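Local coordinates for ABC transporter, periplasmic substrate-binding protein (Vibrio cholerae O1 biovar eltor, PDB 1TWY), which probably captures phosphate in the periplasm and hands it to an ABC-type membrane transporter for uptake into the cell, at residues Glu121-Tyr124 / Gly125-Gly129; Tyr157-Glu160 / Ser161-Leu165. All blocks are in the same frame, centred on the assembly; numbering follows the deposited sequence.

Contact 1 (Glu121-Tyr124 / Gly125-Gly129); sequences EQLY and GIYKG
Lys128 lays its aliphatic chain over one face of the Tyr124 ring, one turn earlier in the same helix. CG does the touching, 3.8 Å from the ring centroid and 22° off the normal, a CH-pi contact displaced toward the rim. A chi1 of 174° puts Tyr124 CG opposite the backbone N, beside the carbonyl carbon, and from there the ring runs alongside Lys128; the bends in the lysine chain carry Lys128 CE to 3.5 Å from Tyr124 OH. The ammonium group goes on to a salt bridge with Asp176.

Leu123 and Tyr127, on the buried side, also lie side by side, Leu123 CD1 3.8 Å from Tyr127 CE1.

Backbone bonds hold the turns together. Gly125 N reaches Glu121 O at 2.9 Å, Tyr127 N bonds Leu123 O, and Lys128 N closes on Tyr124 O. Gly129, with positive phi, ends the helix in a Schellman motif: its N bonds Ile126 O at 3.1 Å and, weakly, Gly125 O.

Helix 120-128 sets Leu123 and Tyr124 against helix 154-163, while Ile126 and Tyr127 pack on strands 145-149 and 200-205; Tyr127 OH bonds Val147 O.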
loop_
_atom_site.group_PDB
_atom_site.type_symbol
_atom_site.label_atom_id
_atom_site.label_comp_id
_atom_site.label_asym_id
_atom_site.label_seq_id
_atom_site.Cartn_x
_atom_site.Cartn_y
_atom_site.Cartn_z
ATOM N N GLU A 121 19.005 -2.788 3.835
ATOM C CA GLU A 121 19.897 -3.499 2.993
ATOM C C GLU A 121 19.807 -4.967 3.058
ATOM O O GLU A 121 19.971 -5.621 2.040
ATOM C CB GLU A 121 21.413 -3.176 3.283
ATOM C CG GLU A 121 21.930 -1.941 2.659
ATOM C CD GLU A 121 21.936 -2.021 1.148
ATOM O OE1 GLU A 121 22.807 -2.681 0.489
ATOM O OE2 GLU A 121 21.008 -1.451 0.629
ATOM N N GLN A 122 19.539 -5.536 4.233
ATOM C CA GLN A 122 19.302 -6.965 4.316
ATOM C C GLN A 122 18.111 -7.398 3.526
ATOM O O GLN A 122 18.159 -8.309 2.764
ATOM C CB GLN A 122 19.148 -7.347 5.761
ATOM C CG GLN A 122 20.479 -7.172 6.584
ATOM C CD GLN A 122 20.338 -7.450 8.089
ATOM O OE1 GLN A 122 19.280 -7.144 8.656
ATOM N NE2 GLN A 122 21.260 -8.209 8.646
ATOM N N LEU A 123 16.984 -6.746 3.751
ATOM C CA LEU A 123 15.796 -7.138 2.972
ATOM C C LEU A 123 15.947 -6.924 1.539
ATOM O O LEU A 123 15.507 -7.734 0.749
ATOM C CB LEU A 123 14.575 -6.382 3.547
ATOM C CG LEU A 123 13.187 -6.895 3.087
ATOM C CD1 LEU A 123 12.945 -8.300 3.487
ATOM C CD2 LEU A 123 12.169 -5.967 3.723
ATOM N N TYR A 124 16.565 -5.842 1.114
ATOM C CA TYR A 124 16.829 -5.654 -0.300
ATOM C C TYR A 124 17.673 -6.774 -0.865
ATOM O O TYR A 124 17.385 -7.378 -1.917
ATOM C CB TYR A 124 17.517 -4.281 -0.503
ATOM C CG TYR A 124 17.971 -4.039 -1.934
ATOM C CD1 TYR A 124 17.108 -3.468 -2.883
ATOM C CD2 TYR A 124 19.264 -4.390 -2.386
ATOM C CE1 TYR A 124 17.473 -3.196 -4.169
ATOM C CE2 TYR A 124 19.613 -4.151 -3.635
ATOM C CZ TYR A 124 18.710 -3.570 -4.598
ATOM O OH TYR A 124 19.129 -3.324 -5.916
ATOM N N GLY A 125 18.789 -7.032 -0.192
ATOM C CA GLY A 125 19.584 -8.169 -0.587
ATOM C C GLY A 125 19.002 -9.533 -0.671
ATOM O O GLY A 125 19.237 -10.325 -1.637
ATOM N N ILE A 126 18.076 -9.794 0.268
ATOM C CA ILE A 126 17.329 -11.039 0.175
ATOM C C ILE A 126 16.387 -11.128 -1.052
ATOM O O ILE A 126 16.418 -12.057 -1.839
ATOM C CB ILE A 126 16.511 -11.197 1.507
ATOM C CG1 ILE A 126 17.445 -11.567 2.666
ATOM C CG2 ILE A 126 15.385 -12.278 1.348
ATOM C CD1 ILE A 126 16.862 -11.390 3.995
ATOM N N TYR A 127 15.627 -10.065 -1.290
ATOM C CA TYR A 127 14.712 -10.014 -2.438
ATOM C C TYR A 127 15.437 -9.963 -3.759
ATOM O O TYR A 127 14.924 -10.445 -4.739
ATOM C CB TYR A 127 13.610 -8.926 -2.277
ATOM C CG TYR A 127 12.458 -9.519 -1.493
ATOM C CD1 TYR A 127 12.491 -9.613 -0.128
ATOM C CD2 TYR A 127 11.356 -9.954 -2.141
ATOM C CE1 TYR A 127 11.482 -10.240 0.585
ATOM C CE2 TYR A 127 10.286 -10.524 -1.420
ATOM C CZ TYR A 127 10.354 -10.680 -0.139
ATOM O OH TYR A 127 9.339 -11.322 0.622
ATOM N N LYS A 128 16.707 -9.475 -3.767
ATOM C CA LYS A 128 17.480 -9.494 -4.985
ATOM C C LYS A 128 18.125 -10.812 -5.279
ATOM O O LYS A 128 18.570 -10.988 -6.399
ATOM C CB LYS A 128 18.627 -8.486 -4.946
ATOM C CG LYS A 128 18.225 -7.081 -5.173
ATOM C CD LYS A 128 17.999 -6.705 -6.620
ATOM C CE LYS A 128 19.312 -6.493 -7.424
ATOM N NZ LYS A 128 19.069 -6.866 -8.844
ATOM N N GLY A 129 18.205 -11.692 -4.332
ATOM C CA GLY A 129 18.808 -12.966 -4.443
ATOM C C GLY A 129 20.319 -12.884 -4.128
ATOM O O GLY A 129 21.014 -13.905 -4.296
#

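Contact 2 (Tyr157-Glu160 / Ser161-Leu165); sequences YSFE and SLMGL. With MG (magnesium ion), chain J.
Ser161 opens the next turn by bonding its N to Tyr157 O at 2.8 Å, and its side chain meets the same residue through solvent. One water lies 2.8 Å from Ser161 OG and 3.1 Å from Tyr157 OH, joining the two hydroxyls on the exposed side of the helix.

Leu162 follows with its N on Ser158 O at 2.9 Å, and its CG and CD1 pack against that same carbonyl oxygen. Ser158 turns its own hydroxyl to Arg237 and to Gly154 O.

Met163, a selenomethionine, places CG over one face of the Phe159 ring, 4.0 Å from the centroid and 17° off the normal. A chi1 of 171° sets Phe159 CG opposite its N and leans the ring forward along the helix, under Met163 CG. Met163 N bonds Phe159 O and, more weakly, Glu160 O.

Gly164 leaves helical geometry with positive phi, and its carbonyl O binds the magnesium ion at 2.5 Å, with Thr166 O and two waters as further ligands. Its N makes a weak bond back to Ser161 O.

Leu165 folds back over the helix end. Its N donates to Glu160 O at 2.9 Å, its CB rests against Glu160 CB, and Leu165 CD1 reaches Phe159 CE2 at 3.7 Å. The Glu160 chain extends past this contact to Arg156, by a salt bridge, and to Ser175 OG.

The two return bonds, from Leu165 N to Glu160 O and the weak one from Gly164 N to Ser161 O, together with the positive-phi glycine, make a Schellman motif, and Leu165 adds an apolar closure on the last turn. Here the motif ends helix 154-163 in a periplasmic binding protein-type domain, with Gly164 O, at the helix end, one of the protein ligands of the magnesium ion.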
loop_
_atom_site.group_PDB
_atom_site.type_symbol
_atom_site.label_atom_id
_atom_site.label_comp_id
_atom_site.label_asym_id
_atom_site.label_seq_id
_atom_site.Cartn_x
_atom_site.Cartn_y
_atom_site.Cartn_z
ATOM N N TYR A 157 3.527 -3.975 -5.642
ATOM C CA TYR A 157 4.065 -2.788 -6.273
ATOM C C TYR A 157 4.601 -1.840 -5.201
ATOM O O TYR A 157 5.692 -1.301 -5.333
ATOM C CB TYR A 157 2.941 -2.127 -7.113
ATOM C CG TYR A 157 3.444 -0.883 -7.721
ATOM C CD1 TYR A 157 3.451 0.293 -6.953
ATOM C CD2 TYR A 157 3.943 -0.863 -9.011
ATOM C CE1 TYR A 157 3.963 1.443 -7.460
ATOM C CE2 TYR A 157 4.444 0.341 -9.543
ATOM C CZ TYR A 157 4.454 1.465 -8.731
ATOM O OH TYR A 157 4.909 2.690 -9.161
ATOM N N SER A 158 3.844 -1.607 -4.141
ATOM C CA SER A 158 4.273 -0.729 -3.033
ATOM C C SER A 158 5.454 -1.324 -2.319
ATOM O O SER A 158 6.318 -0.610 -2.014
ATOM C CB SER A 158 3.119 -0.544 -2.120
ATOM O OG SER A 158 2.053 0.107 -2.799
ATOM N N PHE A 159 5.504 -2.617 -2.096
ATOM C CA PHE A 159 6.677 -3.209 -1.382
ATOM C C PHE A 159 7.969 -2.958 -2.230
ATOM O O PHE A 159 8.981 -2.531 -1.712
ATOM C CB PHE A 159 6.468 -4.694 -1.215
ATOM C CG PHE A 159 7.663 -5.465 -0.702
ATOM C CD1 PHE A 159 7.969 -5.457 0.620
ATOM C CD2 PHE A 159 8.517 -6.195 -1.594
ATOM C CE1 PHE A 159 9.144 -6.069 1.101
ATOM C CE2 PHE A 159 9.631 -6.900 -1.058
ATOM C CZ PHE A 159 9.892 -6.775 0.292
ATOM N N GLU A 160 7.829 -3.224 -3.484
ATOM C CA GLU A 160 8.971 -3.017 -4.391
ATOM C C GLU A 160 9.337 -1.593 -4.563
ATOM O O GLU A 160 10.556 -1.264 -4.491
ATOM C CB GLU A 160 8.802 -3.715 -5.744
ATOM C CG GLU A 160 8.669 -5.231 -5.733
ATOM C CD GLU A 160 8.595 -5.856 -7.062
ATOM O OE1 GLU A 160 8.465 -5.263 -8.101
ATOM O OE2 GLU A 160 8.479 -7.109 -7.065
ATOM N N SER A 161 8.361 -0.701 -4.580
ATOM C CA SER A 161 8.693 0.716 -4.644
ATOM C C SER A 161 9.389 1.218 -3.373
ATOM O O SER A 161 10.476 1.854 -3.418
ATOM C CB SER A 161 7.422 1.518 -4.925
ATOM O OG SER A 161 7.665 2.925 -4.897
ATOM N N LEU A 162 8.890 0.789 -2.226
ATOM C CA LEU A 162 9.471 1.174 -0.946
ATOM C C LEU A 162 10.924 0.643 -0.785
ATOM O O LEU A 162 11.770 1.331 -0.209
ATOM C CB LEU A 162 8.601 0.743 0.241
ATOM C CG LEU A 162 7.298 1.500 0.443
ATOM C CD1 LEU A 162 6.284 0.669 1.199
ATOM C CD2 LEU A 162 7.630 2.827 1.201
HETATM N N MSE A 163 11.203 -0.519 -1.348
HETATM C CA MSE A 163 12.470 -1.179 -1.148
HETATM C C MSE A 163 13.456 -0.913 -2.252
HETATM O O MSE A 163 14.575 -1.411 -2.167
HETATM C CB MSE A 163 12.231 -2.693 -1.000
HETATM C CG MSE A 163 11.368 -3.084 0.211
HETATM SE SE MSE A 163 12.408 -2.517 1.834
HETATM C CE MSE A 163 14.176 -3.273 1.249
ATOM N N GLY A 164 13.090 -0.173 -3.276
ATOM C CA GLY A 164 13.959 0.118 -4.414
ATOM C C GLY A 164 14.212 -1.123 -5.264
ATOM O O GLY A 164 15.244 -1.297 -5.972
ATOM N N LEU A 165 13.265 -2.018 -5.266
ATOM C CA LEU A 165 13.324 -3.284 -5.958
ATOM C C LEU A 165 12.686 -3.269 -7.354
ATOM O O LEU A 165 12.224 -4.289 -7.805
ATOM C CB LEU A 165 12.716 -4.421 -5.152
ATOM C CG LEU A 165 13.484 -4.873 -3.914
ATOM C CD1 LEU A 165 12.604 -5.648 -2.858
ATOM C CD2 LEU A 165 14.709 -5.710 -4.312
HETATM MG MG MG J . 16.300 -0.449 -8.110
HETATM O O HOH W 1 5.882 4.204 -6.619
HETATM O O HOH W 2 15.446 1.134 -8.013
HETATM O O HOH W 3 17.688 -0.598 -10.053
#

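Contact 1 runs through nearly the whole of helix 120-128 and contact 2 through the second half of helix 154-163; both end at a glycine. Their centres are about 12 Å apart, and contact 1 lies farther from the chain centre. Both are partly buried. Leu123, Ile126 and Tyr127 form the buried face of one, Phe159, Met163 and Leu165 that of the other, and these faces meet: Tyr127 and Phe159 pack edge-to-face, and Tyr127 CB touches Leu165 CD1 at 3.5 Å. Toward solvent lie the partly exposed Tyr124 and Lys128, against the exposed Tyr157 and Ser161, so CH-pi packing contrasts with water bridging. Tyr124 CE1 comes within 3.4 Å of Gly164 O, beside the metal.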